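Local coordinates for carbohydrate-binding protein (Flavonifractor plautii, PDB 6N1B) that probably removes the acetyl group from N-acetylgalactosamine of the blood group A antigen, as part of a gut bacterial pathway that converts A to O type blood, at residues Val57-Glu62 with Tyr67-Val72; Ala121-Asn126 with Asp130-Tyr135. All blocks are in the same frame, centred on the assembly; numbering follows the deposited sequence. Where two conformers were deposited one is given.

Contact 1: Val57-Glu62 with Tyr67-Val72; sequences VVVLEE and YRYWAV
Val59 and Tyr69 lie side by side on one face of a beta hairpin, pointing the same way, in a blade-like sheet of what looks like a five-bladed beta-propeller. They form a non-hydrogen-bonded pair, and both methyls of Val59 approach the ring: CG2 comes in obliquely, 3.9 Å from Tyr69 CD2, and CG1 lies near CE2. With CG anti to its carbonyl carbon (chi1 -59°), Tyr69 swings its ring along this face, and its hydroxyl is held by Arg353. Further along the same face Val57 CG2 touches Ala71 CB.

Val58 and Trp70 occupy the other face and are joined by their backbones. Val58 N gives an almost linear bond of 2.7 Å to Trp70 O, and Trp70 N answers to Val58 O. Beyond them Leu60 N bonds Arg68 O, while Leu60 CD1 approaches the indole obliquely, 4.5 Å from Trp70 CD1. The chain turns a corner at Arg68, whose extended side chain runs along Leu60 O and carries its guanidinium under Glu61 O, which sits above one face. The indole is tied back to its own strand by Trp70 NE1, which donates at 3.0 Å to Tyr67 O from above that carbonyl's plane.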
loop_
_atom_site.group_PDB
_atom_site.type_symbol
_atom_site.label_atom_id
_atom_site.label_comp_id
_atom_site.label_asym_id
_atom_site.label_seq_id
_atom_site.Cartn_x
_atom_site.Cartn_y
_atom_site.Cartn_z
ATOM N N VAL A 57 -3.558 1.123 5.083
ATOM C CA VAL A 57 -4.301 1.458 6.273
ATOM C C VAL A 57 -4.730 0.189 6.998
ATOM O O VAL A 57 -5.096 -0.801 6.349
ATOM C CB VAL A 57 -5.546 2.273 5.859
ATOM C CG1 VAL A 57 -6.416 2.620 7.050
ATOM C CG2 VAL A 57 -5.112 3.590 5.223
ATOM N N VAL A 58 -4.636 0.206 8.330
ATOM C CA VAL A 58 -5.133 -0.835 9.208
ATOM C C VAL A 58 -6.312 -0.248 10.009
ATOM O O VAL A 58 -6.136 0.786 10.638
ATOM C CB VAL A 58 -4.041 -1.342 10.161
ATOM C CG1 VAL A 58 -4.643 -2.348 11.141
ATOM C CG2 VAL A 58 -2.834 -1.955 9.426
ATOM N N VAL A 59 -7.460 -0.898 9.862
ATOM C CA VAL A 59 -8.667 -0.508 10.605
ATOM C C VAL A 59 -8.983 -1.568 11.649
ATOM O O VAL A 59 -9.232 -2.703 11.277
ATOM C CB VAL A 59 -9.903 -0.286 9.669
ATOM C CG1 VAL A 59 -11.086 0.270 10.485
ATOM C CG2 VAL A 59 -9.516 0.647 8.546
ATOM N N LEU A 60 -9.061 -1.211 12.910
ATOM C CA LEU A 60 -9.305 -2.136 14.002
ATOM C C LEU A 60 -10.670 -1.877 14.642
ATOM O O LEU A 60 -11.132 -0.769 14.645
ATOM C CB LEU A 60 -8.231 -1.872 15.046
ATOM C CG LEU A 60 -6.830 -2.001 14.625
ATOM C CD1 LEU A 60 -5.876 -1.527 15.743
ATOM C CD2 LEU A 60 -6.427 -3.403 14.147
ATOM N N GLU A 61 -11.152 -2.955 15.290
ATOM C CA GLU A 61 -12.351 -2.987 15.997
ATOM C C GLU A 61 -12.335 -2.173 17.310
ATOM O O GLU A 61 -13.318 -1.526 17.774
ATOM C CB GLU A 61 -12.670 -4.567 16.281
ATOM C CG GLU A 61 -11.811 -5.551 15.425
ATOM C CD GLU A 61 -10.312 -5.611 15.861
ATOM O OE1 GLU A 61 -10.066 -5.569 17.160
ATOM O OE2 GLU A 61 -9.434 -5.715 14.939
ATOM N N GLU A 62 -11.175 -2.204 17.896
ATOM C CA GLU A 62 -10.885 -1.563 19.181
ATOM C C GLU A 62 -9.582 -0.840 19.056
ATOM O O GLU A 62 -8.693 -1.212 18.285
ATOM C CB GLU A 62 -10.774 -2.654 20.229
ATOM C CG GLU A 62 -12.050 -3.439 20.524
ATOM C CD GLU A 62 -11.777 -4.684 21.329
ATOM O OE1 GLU A 62 -10.694 -4.926 21.767
ATOM O OE2 GLU A 62 -12.772 -5.388 21.462
ATOM N N TYR A 67 -5.836 4.618 19.103
ATOM C CA TYR A 67 -6.485 4.882 17.808
ATOM C C TYR A 67 -6.951 3.590 17.105
ATOM O O TYR A 67 -6.187 2.589 17.152
ATOM C CB TYR A 67 -5.529 5.618 16.849
ATOM C CG TYR A 67 -5.072 6.949 17.347
ATOM C CD1 TYR A 67 -5.898 8.048 17.152
ATOM C CD2 TYR A 67 -3.878 7.119 17.996
ATOM C CE1 TYR A 67 -5.515 9.265 17.697
ATOM C CE2 TYR A 67 -3.425 8.388 18.420
ATOM C CZ TYR A 67 -4.270 9.452 18.275
ATOM O OH TYR A 67 -3.876 10.690 18.747
ATOM N N ARG A 68 -8.071 3.627 16.457
ATOM C CA ARG A 68 -8.567 2.487 15.718
ATOM C C ARG A 68 -8.013 2.449 14.274
ATOM O O ARG A 68 -8.087 1.385 13.621
ATOM C CB ARG A 68 -10.134 2.490 15.590
ATOM C CG ARG A 68 -10.778 2.220 16.922
ATOM C CD ARG A 68 -12.323 2.083 16.661
ATOM N NE ARG A 68 -13.105 2.269 17.869
ATOM C CZ ARG A 68 -14.429 2.001 17.899
ATOM N NH1 ARG A 68 -15.057 1.502 16.804
ATOM N NH2 ARG A 68 -15.090 2.309 19.010
ATOM N N TYR A 69 -7.439 3.557 13.758
ATOM C CA TYR A 69 -6.875 3.593 12.400
ATOM C C TYR A 69 -5.416 3.886 12.516
ATOM O O TYR A 69 -4.949 4.856 13.153
ATOM C CB TYR A 69 -7.489 4.661 11.566
ATOM C CG TYR A 69 -8.971 4.590 11.360
ATOM C CD1 TYR A 69 -9.891 5.019 12.313
ATOM C CD2 TYR A 69 -9.572 4.190 10.140
ATOM C CE1 TYR A 69 -11.254 5.060 12.082
ATOM C CE2 TYR A 69 -10.884 4.239 9.862
ATOM C CZ TYR A 69 -11.744 4.669 10.854
ATOM O OH TYR A 69 -13.096 4.767 10.570
ATOM N N TRP A 70 -4.608 3.068 11.799
ATOM C CA TRP A 70 -3.133 3.239 11.695
ATOM C C TRP A 70 -2.773 3.174 10.230
ATOM O O TRP A 70 -3.337 2.280 9.536
ATOM C CB TRP A 70 -2.398 2.176 12.490
ATOM C CG TRP A 70 -2.534 2.457 13.970
ATOM C CD1 TRP A 70 -3.601 2.181 14.802
ATOM C CD2 TRP A 70 -1.589 3.210 14.744
ATOM N NE1 TRP A 70 -3.360 2.742 16.022
ATOM C CE2 TRP A 70 -2.136 3.348 16.052
ATOM C CE3 TRP A 70 -0.336 3.753 14.506
ATOM C CZ2 TRP A 70 -1.467 4.059 17.069
ATOM C CZ3 TRP A 70 0.349 4.404 15.527
ATOM C CH2 TRP A 70 -0.225 4.543 16.774
ATOM N N ALA A 71 -1.884 4.033 9.751
ATOM C CA ALA A 71 -1.480 3.980 8.377
ATOM C C ALA A 71 0.032 4.078 8.300
ATOM O O ALA A 71 0.674 4.869 8.993
ATOM C CB ALA A 71 -2.162 5.056 7.523
ATOM N N VAL A 72 0.589 3.322 7.333
ATOM C CA VAL A 72 1.967 3.555 6.868
ATOM C C VAL A 72 1.901 4.109 5.445
ATOM O O VAL A 72 0.933 3.824 4.724
ATOM C CB VAL A 72 2.776 2.247 6.962
ATOM C CG1 VAL A 72 2.273 1.150 5.976
ATOM C CG2 VAL A 72 4.322 2.507 6.795
#

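Contact 2: Ala121-Asn126 with Asp130-Tyr135; sequences ADMVYN and DAMMAY. With CA (calcium ion), chain D.
A beta hairpin that carries a calcium ligand joins Ala121-Asn126 to Asp130-Tyr135, and a G1 beta bulge closes it, with Asp130 and Ala131 both facing Asn126. Paired backbone bonds hold Asp122 to Tyr135, Val124 to Met133 and Asn126 to Ala131.

Near the turn, Tyr125 OH donates to Asp130 OD1 at 2.6 Å. The carboxylate oxygen lies at the ring edge, and ring and carboxylate planes stand 86° apart; OD1 is met on its anti side, somewhat out of the carboxylate plane. Met132 crosses Tyr125 at about a right angle. Bent at chi2 (-69°), its chain brings SD to 3.9 Å from Tyr125 CB and, 5.4 Å from the centroid of the Tyr125 ring, sets it at the ring's edge as a Met-aromatic contact, with CE beside CD1. On this same face Met123 SD rests against Met132 CB and Ala134 CB, while Trp161 packs on Met123, Met132 and Ala134.

The other face is more polar. Asn126 ND2 points at Met133 SD in a weak, nearly straight bond of 3.5 Å, while Asn126 OD1 accepts from Tyr129 N. The Tyr135 ring turns its edge to Asp122 O, and its hydroxyl reaches Gly246 O. Asp122 CG stands anti to the backbone N (chi1 -176°), which carries the carboxylate clear of Tyr135 to the metal: OD1 binds calcium at 2.4 Å and also accepts from Arg336, while OD2 takes a hydrogen bond from Ile209 N. Water 1, itself on the metal, lies 2.7 Å from Met123 O, and water 2 links the same carbonyl to the ion. Asp56 and Asp274 complete the protein's share of this calcium site, built from carboxylates and waters where the first strands of three sheets converge, as expected at the centre of a propeller-like fold.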
loop_
_atom_site.group_PDB
_atom_site.type_symbol
_atom_site.label_atom_id
_atom_site.label_comp_id
_atom_site.label_asym_id
_atom_site.label_seq_id
_atom_site.Cartn_x
_atom_site.Cartn_y
_atom_site.Cartn_z
ATOM N N ALA A 121 5.215 0.555 1.242
ATOM C CA ALA A 121 4.923 0.066 2.572
ATOM C C ALA A 121 3.564 -0.647 2.628
ATOM O O ALA A 121 2.583 -0.261 2.028
ATOM C CB ALA A 121 4.988 1.150 3.579
ATOM N N ASP A 122 3.481 -1.636 3.530
ATOM C CA ASP A 122 2.232 -2.376 3.862
ATOM C C ASP A 122 2.321 -2.874 5.275
ATOM O O ASP A 122 3.416 -3.323 5.680
ATOM C CB ASP A 122 2.064 -3.546 2.858
ATOM C CG ASP A 122 0.777 -4.346 3.009
ATOM O OD1 ASP A 122 -0.336 -4.004 2.396
ATOM O OD2 ASP A 122 0.835 -5.334 3.808
ATOM N N MET A 123 1.249 -2.715 6.059
ATOM C CA MET A 123 1.294 -2.982 7.508
ATOM C C MET A 123 0.123 -3.879 7.886
ATOM O O MET A 123 -1.013 -3.737 7.424
ATOM C CB MET A 123 1.231 -1.646 8.228
ATOM C CG MET A 123 1.267 -1.681 9.753
ATOM S SD MET A 123 1.623 -0.113 10.502
ATOM C CE MET A 123 0.125 0.761 10.132
ATOM N N VAL A 124 0.466 -4.791 8.808
ATOM C CA VAL A 124 -0.472 -5.764 9.376
ATOM C C VAL A 124 -0.544 -5.647 10.893
ATOM O O VAL A 124 0.487 -5.498 11.519
ATOM C CB VAL A 124 0.006 -7.174 8.993
ATOM C CG1 VAL A 124 -1.011 -8.265 9.374
ATOM C CG2 VAL A 124 0.202 -7.277 7.563
ATOM N N TYR A 125 -1.748 -5.771 11.431
ATOM C CA TYR A 125 -1.917 -5.989 12.868
ATOM C C TYR A 125 -1.796 -7.457 13.204
ATOM O O TYR A 125 -2.462 -8.298 12.597
ATOM C CB TYR A 125 -3.282 -5.486 13.318
ATOM C CG TYR A 125 -3.543 -5.725 14.784
ATOM C CD1 TYR A 125 -2.769 -5.105 15.730
ATOM C CD2 TYR A 125 -4.501 -6.600 15.188
ATOM C CE1 TYR A 125 -2.946 -5.285 17.066
ATOM C CE2 TYR A 125 -4.754 -6.817 16.564
ATOM C CZ TYR A 125 -3.965 -6.198 17.506
ATOM O OH TYR A 125 -4.173 -6.474 18.856
ATOM N N ASN A 126 -0.878 -7.764 14.102
ATOM C CA ASN A 126 -0.635 -9.124 14.589
ATOM C C ASN A 126 -1.371 -9.238 15.973
ATOM O O ASN A 126 -0.926 -8.685 16.945
ATOM C CB ASN A 126 0.865 -9.360 14.756
ATOM C CG ASN A 126 1.170 -10.788 15.113
ATOM O OD1 ASN A 126 0.533 -11.342 15.991
ATOM N ND2 ASN A 126 2.257 -11.349 14.526
ATOM N N ASP A 130 -0.252 -8.458 19.731
ATOM C CA ASP A 130 -0.842 -7.152 19.867
ATOM C C ASP A 130 0.161 -6.055 19.363
ATOM O O ASP A 130 0.524 -5.119 20.094
ATOM C CB ASP A 130 -1.243 -6.924 21.300
ATOM C CG ASP A 130 -2.042 -5.654 21.495
ATOM O OD1 ASP A 130 -2.796 -5.215 20.618
ATOM O OD2 ASP A 130 -2.015 -5.160 22.703
ATOM N N ALA A 131 0.613 -6.243 18.152
ATOM C CA ALA A 131 1.735 -5.453 17.582
ATOM C C ALA A 131 1.464 -5.203 16.108
ATOM O O ALA A 131 0.811 -6.045 15.464
ATOM C CB ALA A 131 3.067 -6.172 17.721
ATOM N N MET A 132 1.909 -4.081 15.587
ATOM C CA MET A 132 1.932 -3.812 14.152
ATOM C C MET A 132 3.248 -4.245 13.542
ATOM O O MET A 132 4.327 -4.092 14.096
ATOM C CB MET A 132 1.742 -2.286 13.891
ATOM C CG MET A 132 0.349 -1.732 14.317
ATOM S SD MET A 132 -0.972 -2.330 13.297
ATOM C CE MET A 132 -2.310 -1.502 14.169
ATOM N N MET A 133 3.086 -4.768 12.286
ATOM C CA MET A 133 4.225 -5.235 11.480
ATOM C C MET A 133 4.224 -4.400 10.168
ATOM O O MET A 133 3.301 -4.548 9.401
ATOM C CB MET A 133 4.052 -6.714 11.164
ATOM C CG MET A 133 3.894 -7.621 12.381
ATOM S SD MET A 133 3.602 -9.357 11.979
ATOM C CE MET A 133 5.241 -9.890 11.488
ATOM N N ALA A 134 5.219 -3.496 10.066
ATOM C CA ALA A 134 5.265 -2.611 8.934
ATOM C C ALA A 134 6.402 -3.100 7.955
ATOM O O ALA A 134 7.591 -3.122 8.345
ATOM C CB ALA A 134 5.590 -1.178 9.385
ATOM N N TYR A 135 5.981 -3.492 6.759
ATOM C CA TYR A 135 6.888 -3.974 5.710
ATOM C C TYR A 135 7.135 -2.876 4.696
ATOM O O TYR A 135 6.260 -2.018 4.467
ATOM C CB TYR A 135 6.221 -5.155 4.993
ATOM C CG TYR A 135 5.999 -6.383 5.868
ATOM C CD1 TYR A 135 4.835 -6.538 6.604
ATOM C CD2 TYR A 135 6.898 -7.430 5.884
ATOM C CE1 TYR A 135 4.639 -7.670 7.359
ATOM C CE2 TYR A 135 6.714 -8.581 6.627
ATOM C CZ TYR A 135 5.523 -8.707 7.328
ATOM O OH TYR A 135 5.274 -9.828 8.084
HETATM CA CA CA D . -2.537 -3.848 3.439
HETATM O O HOH W 1 -1.463 -5.176 5.187
HETATM O O HOH W 2 -3.460 -3.101 5.946
HETATM O O HOH W 3 -4.827 -3.350 3.470
HETATM O O HOH W 4 -2.850 -6.202 3.099
#

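Overall arrangement
Contact 1 closes before contact 2 opens along the chain, and their centres lie 10 Å apart on the same side of the molecule's centre. Each belongs to its own antiparallel sheet: 52-60, 67-75 and 87-91 for the first, 116-126, 131-140, 148-155 and 193-198 for the second. These successive sheets meet through side chains, as adjoining blades of a propeller do: Val72 CG2 lies 3.6 Å from Ala121 CB, and Trp70 CB lies 3.7 Å from Met123 CE. Their inner strands, 52-60 and 116-126, supply Asp56 and Asp122 to one calcium ion, so the blade interface and the metal site are built together, with Asp274 added from a later sheet.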